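Local structure of lipolytic enzyme, g-d-s-l (Clostridium thermocellum, 2W1W) at residues S29-Y34 against G120-Y125; I42-N47 against D124-F129; N67-I72 against T113-D118. The protein is a family 6 carbohydrate-binding module, a calcium-bearing beta-sandwich domain attached to a lipolytic enzyme of the GDSL family. All blocks are in the same frame, centred on the assembly; numbering follows the deposited sequence. Where two conformers were deposited one is given.

Contact 1: residues S29-Y34 against G120-Y125; sequences SCYVNY and GPNVDY. With CA (calcium ion), chain C.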
loop_
_atom_site.group_PDB
_atom_site.type_symbol
_atom_site.label_atom_id
_atom_site.label_comp_id
_atom_site.label_asym_id
_atom_site.label_seq_id
_atom_site.Cartn_x
_atom_site.Cartn_y
_atom_site.Cartn_z
ATOM N N SER A 29 2.266 -8.172 12.324
ATOM C CA SER A 29 1.787 -7.649 13.620
ATOM C C SER A 29 0.739 -6.552 13.566
ATOM O O SER A 29 0.120 -6.196 14.566
ATOM C CB SER A 29 2.977 -7.180 14.399
ATOM O OG SER A 29 3.487 -6.020 13.817
ATOM N N CYS A 30 0.505 -6.006 12.386
ATOM C CA CYS A 30 -0.461 -4.942 12.276
ATOM C C CYS A 30 -0.752 -4.642 10.807
ATOM O O CYS A 30 -0.176 -5.236 9.883
ATOM C CB CYS A 30 0.068 -3.687 12.964
ATOM S SG CYS A 30 1.389 -2.841 12.093
ATOM N N TYR A 31 -1.666 -3.721 10.653
ATOM C CA TYR A 31 -1.966 -3.035 9.393
ATOM C C TYR A 31 -1.976 -1.549 9.622
ATOM O O TYR A 31 -1.897 -1.108 10.768
ATOM C CB TYR A 31 -3.302 -3.534 8.787
ATOM C CG TYR A 31 -4.512 -3.280 9.662
ATOM C CD1 TYR A 31 -5.206 -2.102 9.601
ATOM C CD2 TYR A 31 -4.925 -4.240 10.574
ATOM C CE1 TYR A 31 -6.322 -1.874 10.435
ATOM C CE2 TYR A 31 -6.023 -4.042 11.379
ATOM C CZ TYR A 31 -6.710 -2.856 11.316
ATOM O OH TYR A 31 -7.797 -2.667 12.145
ATOM N N VAL A 32 -2.079 -0.796 8.542
ATOM C CA VAL A 32 -2.161 0.665 8.565
ATOM C C VAL A 32 -3.564 1.139 8.226
ATOM O O VAL A 32 -4.181 0.649 7.283
ATOM C CB VAL A 32 -1.212 1.316 7.534
ATOM C CG1 VAL A 32 -1.314 2.861 7.610
ATOM C CG2 VAL A 32 0.240 0.800 7.697
ATOM N N ASN A 33 -4.019 2.123 9.010
ATOM C CA ASN A 33 -5.290 2.812 8.843
ATOM C C ASN A 33 -5.101 4.290 8.565
ATOM O O ASN A 33 -4.368 4.950 9.279
ATOM C CB ASN A 33 -6.078 2.634 10.112
ATOM C CG ASN A 33 -7.346 3.466 10.121
ATOM O OD1 ASN A 33 -7.353 4.686 10.420
ATOM N ND2 ASN A 33 -8.406 2.830 9.777
ATOM N N TYR A 34 -5.790 4.797 7.566
ATOM C CA TYR A 34 -5.691 6.189 7.074
ATOM C C TYR A 34 -6.582 7.282 7.720
ATOM O O TYR A 34 -6.649 8.441 7.220
ATOM C CB TYR A 34 -5.956 6.227 5.579
ATOM C CG TYR A 34 -4.813 5.737 4.719
ATOM C CD1 TYR A 34 -4.591 4.368 4.527
ATOM C CD2 TYR A 34 -4.012 6.626 4.060
ATOM C CE1 TYR A 34 -3.573 3.906 3.712
ATOM C CE2 TYR A 34 -2.984 6.186 3.246
ATOM C CZ TYR A 34 -2.767 4.827 3.086
ATOM O OH TYR A 34 -1.768 4.395 2.255
ATOM N N GLY A 120 -7.641 6.323 2.698
ATOM C CA GLY A 120 -7.212 5.094 2.033
ATOM C C GLY A 120 -7.878 3.881 2.669
ATOM O O GLY A 120 -8.468 3.955 3.747
ATOM N N PRO A 121 -7.721 2.729 2.024
ATOM C CA PRO A 121 -8.127 1.488 2.640
ATOM C C PRO A 121 -7.185 1.142 3.794
ATOM O O PRO A 121 -6.118 1.744 3.919
ATOM C CB PRO A 121 -7.918 0.491 1.503
ATOM C CG PRO A 121 -6.723 1.032 0.787
ATOM C CD PRO A 121 -6.899 2.520 0.817
ATOM N N ASN A 122 -7.524 0.121 4.570
ATOM C CA ASN A 122 -6.571 -0.453 5.534
ATOM C C ASN A 122 -5.591 -1.310 4.759
ATOM O O ASN A 122 -5.991 -2.081 3.885
ATOM C CB ASN A 122 -7.273 -1.271 6.606
ATOM C CG ASN A 122 -8.096 -0.415 7.556
ATOM O OD1 ASN A 122 -7.943 0.804 7.601
ATOM N ND2 ASN A 122 -8.979 -1.062 8.325
ATOM N N VAL A 123 -4.304 -1.109 5.002
ATOM C CA VAL A 123 -3.253 -1.802 4.203
ATOM C C VAL A 123 -2.417 -2.691 5.101
ATOM O O VAL A 123 -1.837 -2.261 6.102
ATOM C CB VAL A 123 -2.340 -0.788 3.454
ATOM C CG1 VAL A 123 -1.176 -1.499 2.727
ATOM C CG2 VAL A 123 -3.115 0.030 2.467
ATOM N N ASP A 124 -2.392 -3.954 4.718
ATOM C CA ASP A 124 -1.693 -5.018 5.439
ATOM C C ASP A 124 -0.183 -4.973 5.197
ATOM O O ASP A 124 0.622 -5.060 6.132
ATOM C CB ASP A 124 -2.260 -6.383 5.031
ATOM C CG ASP A 124 -1.840 -7.514 5.928
ATOM O OD1 ASP A 124 -1.433 -7.276 7.099
ATOM O OD2 ASP A 124 -1.892 -8.664 5.416
ATOM N N TYR A 125 0.163 -4.894 3.917
ATOM C CA TYR A 125 1.556 -4.891 3.467
ATOM C C TYR A 125 1.611 -4.519 2.004
ATOM O O TYR A 125 0.598 -4.471 1.331
ATOM C CB TYR A 125 2.218 -6.265 3.646
ATOM C CG TYR A 125 1.579 -7.448 2.941
ATOM C CD1 TYR A 125 1.534 -7.535 1.558
ATOM C CD2 TYR A 125 1.101 -8.526 3.661
ATOM C CE1 TYR A 125 1.040 -8.657 0.914
ATOM C CE2 TYR A 125 0.589 -9.651 3.025
ATOM C CZ TYR A 125 0.539 -9.696 1.643
ATOM O OH TYR A 125 0.019 -10.791 0.980
HETATM CA CA CA C . 0.421 -6.501 8.169
HETATM O O HOH W 1 -7.942 3.323 6.238
HETATM O O HOH W 2 2.552 -6.602 7.878
#
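V32 and V123 pair across two antiparallel strands of a family 6 carbohydrate-binding module, a beta-sandwich. Short strand 31-33 lies beside the start of strand 122-129, and a single bridge joins them. V32 N gives a nearly straight bond to V123 O (2.9 Å, 169° at the hydrogen). V123 N returns a bond to V32 O. N122 CA adds a C-H contact to the same V32 O.

The tight part lies inward, around Y34. Its CG is anti to its own carbonyl carbon (chi1 -76°), which brings the ring over G120. G120 CA sits over one ring face, 3.9 Å from the centroid, in a CH-pi contact. V123 CG2 meets the ring edge near its plane. The hydroxyl of Y34 goes on to A112 O. The buried Y31 ring lies at a slant by the N122 amide, the two planes 30° apart. Y31 OH bonds to E20 and N23.

The looser, wetter part is at N33. In one of its two conformers N33 ND2 makes a weak bond to N122 OD1 (3.0 Å), so this link is doubtful. A water accepts a hydrogen bond from Y34 N and donates to G120 O and N122 OD1.

At the other end, calcium ties the two segments. The metal bonds C30 O at 2.2 Å, D124 O at 2.5 Å and D124 OD1 at 2.3 Å. T27 O and a water complete the five ligands of the model. The other carboxylate oxygen, D124 OD2, forms a salt bridge with R59 NH2.

Contact 2: residues I42-N47 against D124-F129; sequences IEWNVN and DYLKVF. With CA (calcium ion), chain C.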
loop_
_atom_site.group_PDB
_atom_site.type_symbol
_atom_site.label_atom_id
_atom_site.label_comp_id
_atom_site.label_asym_id
_atom_site.label_seq_id
_atom_site.Cartn_x
_atom_site.Cartn_y
_atom_site.Cartn_z
ATOM N N ILE A 42 1.446 6.027 3.384
ATOM C CA ILE A 42 2.370 5.003 3.850
ATOM C C ILE A 42 3.491 4.888 2.822
ATOM O O ILE A 42 3.286 5.068 1.639
ATOM C CB ILE A 42 1.672 3.653 4.075
ATOM C CG1 ILE A 42 1.233 3.038 2.729
ATOM C CG2 ILE A 42 0.496 3.836 5.039
ATOM C CD1 ILE A 42 0.415 1.758 2.837
ATOM N N GLU A 43 4.675 4.618 3.308
ATOM C CA GLU A 43 5.814 4.470 2.416
ATOM C C GLU A 43 6.864 3.527 2.962
ATOM O O GLU A 43 6.999 3.346 4.174
ATOM C CB GLU A 43 6.389 5.819 2.047
ATOM C CG GLU A 43 7.231 6.429 3.015
ATOM C CD GLU A 43 7.904 7.706 2.500
ATOM O OE1 GLU A 43 7.451 8.341 1.517
ATOM O OE2 GLU A 43 8.917 8.092 3.128
ATOM N N TRP A 44 7.540 2.867 2.031
ATOM C CA TRP A 44 8.641 1.994 2.371
ATOM C C TRP A 44 9.831 2.296 1.488
ATOM O O TRP A 44 9.725 2.807 0.393
ATOM C CB TRP A 44 8.283 0.514 2.137
ATOM C CG TRP A 44 7.238 -0.091 3.037
ATOM C CD1 TRP A 44 7.461 -0.774 4.207
ATOM C CD2 TRP A 44 5.816 -0.148 2.809
ATOM N NE1 TRP A 44 6.277 -1.214 4.717
ATOM C CE2 TRP A 44 5.258 -0.868 3.877
ATOM C CE3 TRP A 44 4.959 0.362 1.833
ATOM C CZ2 TRP A 44 3.886 -1.138 3.964
ATOM C CZ3 TRP A 44 3.619 0.097 1.933
ATOM C CH2 TRP A 44 3.096 -0.624 2.979
ATOM N N ASN A 45 10.969 1.874 2.002
ATOM C CA ASN A 45 12.250 1.876 1.287
ATOM C C ASN A 45 12.428 0.470 0.731
ATOM O O ASN A 45 12.672 -0.478 1.468
ATOM C CB ASN A 45 13.386 2.232 2.254
ATOM C CG ASN A 45 13.359 3.681 2.690
ATOM O OD1 ASN A 45 13.202 3.985 3.914
ATOM N ND2 ASN A 45 13.469 4.570 1.744
ATOM N N VAL A 46 12.298 0.361 -0.576
ATOM C CA VAL A 46 12.245 -0.914 -1.284
ATOM C C VAL A 46 13.484 -1.110 -2.147
ATOM O O VAL A 46 13.777 -0.313 -3.001
ATOM C CB VAL A 46 10.965 -0.985 -2.166
ATOM C CG1 VAL A 46 10.935 -2.221 -3.053
ATOM C CG2 VAL A 46 9.700 -0.940 -1.254
ATOM N N ASN A 47 14.226 -2.166 -1.874
ATOM C CA ASN A 47 15.438 -2.466 -2.653
ATOM C C ASN A 47 15.082 -3.116 -3.971
ATOM O O ASN A 47 14.185 -3.966 -4.085
ATOM C CB ASN A 47 16.397 -3.339 -1.882
ATOM C CG ASN A 47 17.737 -3.503 -2.599
ATOM O OD1 ASN A 47 18.018 -4.557 -3.104
ATOM N ND2 ASN A 47 18.537 -2.445 -2.641
ATOM N N ASP A 124 -2.392 -3.954 4.718
ATOM C CA ASP A 124 -1.693 -5.018 5.439
ATOM C C ASP A 124 -0.183 -4.973 5.197
ATOM O O ASP A 124 0.622 -5.060 6.132
ATOM C CB ASP A 124 -2.260 -6.383 5.031
ATOM C CG ASP A 124 -1.840 -7.514 5.928
ATOM O OD1 ASP A 124 -1.433 -7.276 7.099
ATOM O OD2 ASP A 124 -1.892 -8.664 5.416
ATOM N N TYR A 125 0.163 -4.894 3.917
ATOM C CA TYR A 125 1.556 -4.891 3.467
ATOM C C TYR A 125 1.611 -4.519 2.004
ATOM O O TYR A 125 0.598 -4.471 1.331
ATOM C CB TYR A 125 2.218 -6.265 3.646
ATOM C CG TYR A 125 1.579 -7.448 2.941
ATOM C CD1 TYR A 125 1.534 -7.535 1.558
ATOM C CD2 TYR A 125 1.101 -8.526 3.661
ATOM C CE1 TYR A 125 1.040 -8.657 0.914
ATOM C CE2 TYR A 125 0.589 -9.651 3.025
ATOM C CZ TYR A 125 0.539 -9.696 1.643
ATOM O OH TYR A 125 0.019 -10.791 0.980
ATOM N N LEU A 126 2.837 -4.264 1.581
ATOM C CA LEU A 126 3.240 -4.184 0.180
ATOM C C LEU A 126 4.172 -5.368 -0.126
ATOM O O LEU A 126 5.146 -5.602 0.557
ATOM C CB LEU A 126 3.977 -2.888 -0.099
ATOM C CG LEU A 126 4.752 -2.761 -1.416
ATOM C CD1 LEU A 126 3.813 -2.805 -2.630
ATOM C CD2 LEU A 126 5.646 -1.485 -1.427
ATOM N N LYS A 127 3.809 -6.120 -1.150
ATOM C CA LYS A 127 4.579 -7.263 -1.637
ATOM C C LYS A 127 5.170 -6.898 -3.002
ATOM O O LYS A 127 4.470 -6.438 -3.888
ATOM C CB LYS A 127 3.600 -8.459 -1.761
ATOM C CG LYS A 127 4.177 -9.724 -2.241
ATOM C CD LYS A 127 3.063 -10.746 -2.394
ATOM C CE LYS A 127 2.713 -11.443 -1.176
ATOM N NZ LYS A 127 1.411 -12.269 -1.433
ATOM N N VAL A 128 6.478 -7.110 -3.146
ATOM C CA VAL A 128 7.230 -6.768 -4.381
ATOM C C VAL A 128 7.941 -8.015 -4.881
ATOM O O VAL A 128 8.620 -8.705 -4.135
ATOM C CB VAL A 128 8.270 -5.668 -4.112
ATOM C CG1 VAL A 128 9.013 -5.287 -5.380
ATOM C CG2 VAL A 128 7.573 -4.448 -3.429
ATOM N N PHE A 129 7.727 -8.293 -6.142
ATOM C CA PHE A 129 8.271 -9.547 -6.740
ATOM C C PHE A 129 9.710 -9.307 -7.257
ATOM O O PHE A 129 9.955 -9.037 -8.441
ATOM C CB PHE A 129 7.253 -10.154 -7.684
ATOM C CG PHE A 129 6.202 -10.939 -6.949
ATOM C CD1 PHE A 129 6.404 -12.293 -6.644
ATOM C CD2 PHE A 129 5.039 -10.344 -6.496
ATOM C CE1 PHE A 129 5.438 -13.038 -5.944
ATOM C CE2 PHE A 129 4.079 -11.116 -5.753
ATOM C CZ PHE A 129 4.289 -12.419 -5.482
HETATM CA CA CA C . 0.421 -6.501 8.169
HETATM O O HOH W 2 2.552 -6.602 7.878
#
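W44 and L126 lie alongside each other, their side chains running in opposing senses. The indole presents a face to the leucine, and L126 CB lies over it. CB is 3.9 Å from the centroid of the six-membered ring and 23° off the ring normal, displaced toward the rim. The closest pair is W44 CZ3 to L126 CB at 3.6 Å. W44 CG stands anti to its carbonyl carbon (chi1 -68°), and the benzo end of the indole reaches across to the other strand. L126 CD2 lies by W44 CE3 at 3.8 Å. On the pyrrole side, W44 NE1 bonds to Q8 O, which helps fix the rotation of the ring.

V46 meets two partners with its two methyls. The V46 and L126 side chains meet at a slant, with V46 CG2 4.1 Å from L126 CD2. V46 CG1 points at V128 CG2, and these two valines meet tip to tip, also at 4.1 Å. No hydrogen bond links the segments; the contact is apolar and buried. L126 also touches F58, and V128 touches L56, both on strand 52-61. V46 touches I110 of strand 106-114.

The strand axes approach to 9.1 Å and their directions differ by 35°. That spacing fits two sheets packed face to face, not neighbours in one sheet. Strand 41-48 belongs to the five-stranded sheet and strand 122-129 to the four-stranded one. Their facing side chains form part of the hydrophobic core of a beta-sandwich (jelly roll).

Contact 3: residues N67-I72 against T113-D118; sequences NRPMRI and TAIASD
R71 and T113 are joined by a pair of backbone hydrogen bonds. R71 N gives to T113 O at 2.9 Å, and T113 N gives to R71 O at 2.9 Å. M70 and A114 form the adjoining non-hydrogen-bonded pair, where M70 CA makes a C-H contact with T113 O.

Two waters extend the link. One donates to R71 O and also bonds to T113 OG1. The other donates to P69 O and accepts from A116 N. This second water bridges the two segments where they have left the regular ladder.

These bonds join strand 70-74 to the end of strand 106-114. The two are antiparallel neighbours in the five-stranded sheet of the beta-sandwich. On the far side of the M70-A114 pair both segments run as loop.

Apolar side chains meet beside the ladder. A chi1 of 64° at I115 turns CG1 toward P69 and CG2 toward R71. I115 CG1 lies 4.3 Å from P69 CG. I115 CG2 sits against R71 CB at 3.7 Å and over one face of the R71 guanidinium, toward its rim. P69 CD touches A116 CB at 4.1 Å. M70 turns its end away from 113-118, onto Y34 and F85. Separately, I115 CG1 makes a close carbon-to-oxygen approach to P69 O, at 3.5 Å.

The charged group acts at the loop end. The extended R68 side chain brings its guanidinium under D118 O, which lies 3.1 Å above the plane and over its centre. The angles are poor, so this is a face contact and not a hydrogen bond. R68 NH1 gives its hydrogen bond to G120 O.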
loop_
_atom_site.group_PDB
_atom_site.type_symbol
_atom_site.label_atom_id
_atom_site.label_comp_id
_atom_site.label_asym_id
_atom_site.label_seq_id
_atom_site.Cartn_x
_atom_site.Cartn_y
_atom_site.Cartn_z
ATOM N N ASN A 67 -15.033 3.083 -3.403
ATOM C CA ASN A 67 -13.615 3.023 -3.751
ATOM C C ASN A 67 -12.832 4.020 -2.923
ATOM O O ASN A 67 -13.266 5.136 -2.701
ATOM C CB ASN A 67 -13.467 3.301 -5.251
ATOM C CG ASN A 67 -12.049 3.152 -5.779
ATOM O OD1 ASN A 67 -11.234 2.416 -5.226
ATOM N ND2 ASN A 67 -11.790 3.816 -6.906
ATOM N N ARG A 68 -11.666 3.571 -2.478
ATOM C CA ARG A 68 -10.726 4.393 -1.751
ATOM C C ARG A 68 -9.376 4.470 -2.511
ATOM O O ARG A 68 -8.383 3.833 -2.130
ATOM C CB ARG A 68 -10.524 3.865 -0.343
ATOM C CG ARG A 68 -11.709 4.121 0.575
ATOM C CD ARG A 68 -11.379 3.824 2.011
ATOM N NE ARG A 68 -12.488 4.268 2.866
ATOM C CZ ARG A 68 -12.392 4.448 4.164
ATOM N NH1 ARG A 68 -11.247 4.257 4.790
ATOM N NH2 ARG A 68 -13.465 4.834 4.841
ATOM N N PRO A 69 -9.350 5.233 -3.609
ATOM C CA PRO A 69 -8.162 5.235 -4.465
ATOM C C PRO A 69 -6.995 5.948 -3.855
ATOM O O PRO A 69 -7.126 6.803 -2.986
ATOM C CB PRO A 69 -8.645 5.971 -5.718
ATOM C CG PRO A 69 -9.731 6.854 -5.229
ATOM C CD PRO A 69 -10.403 6.130 -4.136
ATOM N N MET A 70 -5.824 5.550 -4.313
ATOM C CA MET A 70 -4.585 6.136 -3.827
ATOM C C MET A 70 -3.628 6.458 -4.963
ATOM O O MET A 70 -3.547 5.788 -5.963
ATOM C CB MET A 70 -3.905 5.234 -2.804
ATOM C CG MET A 70 -4.747 4.966 -1.577
ATOM S SD MET A 70 -3.791 4.453 -0.147
ATOM C CE MET A 70 -3.407 2.738 -0.560
ATOM N N ARG A 71 -2.877 7.513 -4.720
ATOM C CA ARG A 71 -1.753 7.943 -5.558
ATOM C C ARG A 71 -0.530 7.115 -5.198
ATOM O O ARG A 71 -0.171 7.008 -4.033
ATOM C CB ARG A 71 -1.458 9.430 -5.312
ATOM C CG ARG A 71 -0.180 9.929 -5.966
ATOM C CD ARG A 71 0.193 11.335 -5.432
ATOM N NE ARG A 71 -0.826 12.290 -5.802
ATOM C CZ ARG A 71 -1.144 13.403 -5.149
ATOM N NH1 ARG A 71 -0.533 13.769 -4.030
ATOM N NH2 ARG A 71 -2.095 14.169 -5.653
ATOM N N ILE A 72 0.081 6.514 -6.209
ATOM C CA ILE A 72 1.302 5.744 -6.004
ATOM C C ILE A 72 2.472 6.537 -6.584
ATOM O O ILE A 72 2.498 6.875 -7.744
ATOM C CB ILE A 72 1.245 4.320 -6.629
ATOM C CG1 ILE A 72 -0.075 3.594 -6.273
ATOM C CG2 ILE A 72 2.503 3.530 -6.225
ATOM C CD1 ILE A 72 -0.291 3.373 -4.789
ATOM N N THR A 113 -0.622 7.327 -1.206
ATOM C CA THR A 113 -1.243 8.515 -0.566
ATOM C C THR A 113 -2.742 8.536 -0.851
ATOM O O THR A 113 -3.179 8.408 -1.968
ATOM C CB THR A 113 -0.620 9.811 -1.111
ATOM O OG1 THR A 113 0.816 9.803 -0.906
ATOM C CG2 THR A 113 -1.223 11.056 -0.450
ATOM N N ALA A 114 -3.517 8.733 0.193
ATOM C CA ALA A 114 -4.980 8.897 0.069
ATOM C C ALA A 114 -5.324 10.176 -0.672
ATOM O O ALA A 114 -4.909 11.258 -0.278
ATOM C CB ALA A 114 -5.625 8.898 1.487
ATOM N N ILE A 115 -6.111 10.031 -1.739
ATOM C CA ILE A 115 -6.529 11.187 -2.531
ATOM C C ILE A 115 -8.026 11.535 -2.415
ATOM O O ILE A 115 -8.468 12.600 -2.887
ATOM C CB ILE A 115 -6.113 11.071 -4.005
ATOM C CG1 ILE A 115 -6.800 9.887 -4.692
ATOM C CG2 ILE A 115 -4.558 10.999 -4.112
ATOM C CD1 ILE A 115 -6.528 9.856 -6.196
ATOM N N ALA A 116 -8.777 10.631 -1.808
ATOM C CA ALA A 116 -10.236 10.808 -1.650
ATOM C C ALA A 116 -10.549 11.140 -0.224
ATOM O O ALA A 116 -9.772 10.899 0.711
ATOM C CB ALA A 116 -10.989 9.599 -2.100
ATOM N N SER A 117 -11.712 11.737 -0.084
ATOM C CA SER A 117 -12.067 12.410 1.152
ATOM C C SER A 117 -12.279 11.493 2.334
ATOM O O SER A 117 -12.235 11.946 3.472
ATOM C CB SER A 117 -13.292 13.307 0.957
ATOM O OG SER A 117 -14.429 12.564 0.663
ATOM N N ASP A 118 -12.425 10.203 2.066
ATOM C CA ASP A 118 -12.601 9.208 3.137
ATOM C C ASP A 118 -11.352 8.409 3.469
ATOM O O ASP A 118 -11.373 7.497 4.292
ATOM C CB ASP A 118 -13.778 8.299 2.848
ATOM C CG ASP A 118 -15.079 9.056 2.835
ATOM O OD1 ASP A 118 -15.193 10.026 3.647
ATOM O OD2 ASP A 118 -15.958 8.725 1.989
HETATM O O HOH W 3 -8.209 7.924 -0.839
HETATM O O HOH W 4 1.914 8.659 -3.128
#

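Contacts 1 and 2 are buried; contact 3 is partly buried, with D118 exposed. Strand 122-129 serves the first two, which share D124 and Y125. Contact 1 pairs backbones at its start beside calcium. Contact 2 uses its later part, with apolar side chains facing the other sheet. Contact 3 lies within that other sheet and relies on backbone bonds and waters. In the conformer given, I42 of contact 2 packs on V123 of contact 1. R68 and M70 of contact 3 meet G120 and Y34 of contact 1. Contacts 2 and 3 do not touch; their nearest atoms are about 5 Å apart, but strands 41-48 and 106-114 are sheet neighbours.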